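Local atomic coordinates of probable dipeptidase (PDB entry 3B40), a protein that probably hydrolyses dipeptides as a metal-dependent peptidase of the membrane dipeptidase (M19) family. Residues Leu194-Val199 with Ala223-Ala228. The protein carries 11 engineered substitutions. Sequence-based numbering, arbitrary orientation.
Sequences LGKQAV and AALSRA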
loop_
_atom_site.group_PDB
_atom_site.type_symbol
_atom_site.label_atom_id
_atom_site.label_comp_id
_atom_site.label_asym_id
_atom_site.label_seq_id
_atom_site.Cartn_x
_atom_site.Cartn_y
_atom_site.Cartn_z
ATOM N N LEU A 194 -19.613 13.683 1.236
ATOM C CA LEU A 194 -18.819 13.763 0.010
ATOM C C LEU A 194 -18.031 12.451 -0.260
ATOM O O LEU A 194 -17.926 12.024 -1.420
ATOM C CB LEU A 194 -17.935 15.023 0.008
ATOM C CG LEU A 194 -18.409 16.286 -0.750
ATOM C CD1 LEU A 194 -19.851 16.699 -0.466
ATOM C CD2 LEU A 194 -17.486 17.474 -0.480
ATOM N N GLY A 195 -17.538 11.776 0.787
ATOM C CA GLY A 195 -16.880 10.476 0.599
ATOM C C GLY A 195 -17.840 9.436 0.022
ATOM O O GLY A 195 -17.470 8.613 -0.821
ATOM N N LYS A 196 -19.086 9.472 0.481
ATOM C CA LYS A 196 -20.138 8.604 -0.046
ATOM C C LYS A 196 -20.451 8.921 -1.518
ATOM O O LYS A 196 -20.641 8.020 -2.313
ATOM C CB LYS A 196 -21.411 8.745 0.806
ATOM C CG LYS A 196 -21.251 8.182 2.195
ATOM C CD LYS A 196 -22.591 8.196 2.905
ATOM C CE LYS A 196 -22.612 7.183 4.014
ATOM N NZ LYS A 196 -22.261 7.882 5.226
ATOM N N GLN A 197 -20.491 10.200 -1.862
ATOM C CA GLN A 197 -20.632 10.620 -3.237
ATOM C C GLN A 197 -19.393 10.223 -4.058
ATOM O O GLN A 197 -19.516 9.903 -5.238
ATOM C CB GLN A 197 -20.870 12.139 -3.291
ATOM C CG GLN A 197 -22.241 12.530 -2.711
ATOM C CD GLN A 197 -22.464 14.025 -2.598
ATOM O OE1 GLN A 197 -21.864 14.811 -3.319
ATOM N NE2 GLN A 197 -23.391 14.416 -1.732
ATOM N N ALA A 198 -18.209 10.239 -3.434
ATOM C CA ALA A 198 -16.974 9.779 -4.109
ATOM C C ALA A 198 -17.064 8.300 -4.538
ATOM O O ALA A 198 -16.567 7.929 -5.589
ATOM C CB ALA A 198 -15.752 10.018 -3.228
ATOM N N VAL A 199 -17.711 7.467 -3.738
ATOM C CA VAL A 199 -17.848 6.058 -4.086
ATOM C C VAL A 199 -18.666 5.849 -5.389
ATOM O O VAL A 199 -18.279 5.071 -6.274
ATOM C CB VAL A 199 -18.521 5.255 -2.956
ATOM C CG1 VAL A 199 -18.858 3.830 -3.446
ATOM C CG2 VAL A 199 -17.625 5.226 -1.676
ATOM N N ALA A 223 -18.113 -0.819 1.046
ATOM C CA ALA A 223 -18.697 -2.109 0.631
ATOM C C ALA A 223 -20.223 -2.016 0.348
ATOM O O ALA A 223 -20.682 -2.460 -0.703
ATOM C CB ALA A 223 -18.372 -3.187 1.650
ATOM N N ALA A 224 -20.978 -1.387 1.250
ATOM C CA ALA A 224 -22.429 -1.206 1.087
ATOM C C ALA A 224 -22.781 -0.328 -0.122
ATOM O O ALA A 224 -23.838 -0.480 -0.710
ATOM C CB ALA A 224 -23.049 -0.633 2.374
ATOM N N LEU A 225 -21.880 0.571 -0.501
ATOM C CA LEU A 225 -22.166 1.552 -1.515
ATOM C C LEU A 225 -21.592 1.206 -2.894
ATOM O O LEU A 225 -22.129 1.676 -3.908
ATOM C CB LEU A 225 -21.663 2.924 -1.050
ATOM C CG LEU A 225 -22.422 3.579 0.100
ATOM C CD1 LEU A 225 -21.689 4.849 0.533
ATOM C CD2 LEU A 225 -23.837 3.893 -0.303
ATOM N N SER A 226 -20.532 0.382 -2.951
ATOM C CA SER A 226 -19.904 0.082 -4.258
ATOM C C SER A 226 -20.669 -0.942 -5.122
ATOM O O SER A 226 -21.035 -1.998 -4.647
ATOM C CB SER A 226 -18.467 -0.383 -4.069
ATOM O OG SER A 226 -17.846 -0.604 -5.336
ATOM N N ARG A 227 -20.894 -0.632 -6.398
ATOM C CA ARG A 227 -21.456 -1.644 -7.308
ATOM C C ARG A 227 -20.374 -2.495 -8.016
ATOM O O ARG A 227 -20.695 -3.364 -8.846
ATOM C CB ARG A 227 -22.386 -1.002 -8.327
ATOM C CG ARG A 227 -21.695 -0.102 -9.324
ATOM C CD ARG A 227 -22.678 0.426 -10.390
ATOM N NE ARG A 227 -21.976 1.204 -11.419
ATOM C CZ ARG A 227 -21.978 2.539 -11.480
ATOM N NH1 ARG A 227 -22.658 3.240 -10.581
ATOM N NH2 ARG A 227 -21.319 3.168 -12.458
ATOM N N ALA A 228 -19.114 -2.262 -7.664
ATOM C CA ALA A 228 -17.972 -2.847 -8.379
ATOM C C ALA A 228 -16.974 -3.438 -7.391
ATOM O O ALA A 228 -16.984 -3.019 -6.221
ATOM C CB ALA A 228 -17.282 -1.778 -9.238
#
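L225, the last residue of helix 216-225, is the main partner from the 223-228 side, reaching with both its stem and one branch toward helix 193-205, a compact example of two neighbouring barrel helices meeting through a few aliphatic groups. Its CB lies 3.8 Å from CG1 of V199, the two side chains meeting at about a right angle. Farther out, L225 CD1 rests 3.8 Å from CG of K196, so the methyl touches the aliphatic base of the lysine, while NZ, turned off by a bend at chi4 (95°), leads away from L225 to weak hydrogen bonds with L191 O and with Q221 of helix 216-225. V199 places CG1 against the L225-S226 junction because that methyl stands opposite its own backbone N (chi1 171°).

At S226 the chain leaves the helix; its CB is 4.3 Å from V199 CG1, and both side chains also touch I209 of strand 208-210. The S226 hydroxyl donates to the carbonyl O of A228 at 2.7 Å and is also bonded to N203. R227 then returns to helix 193-205 through salt bridges to E200 and D204.

With no hydrogen bond joining the two segments, their direct contact depends on van der Waals packing, while polar links flank it.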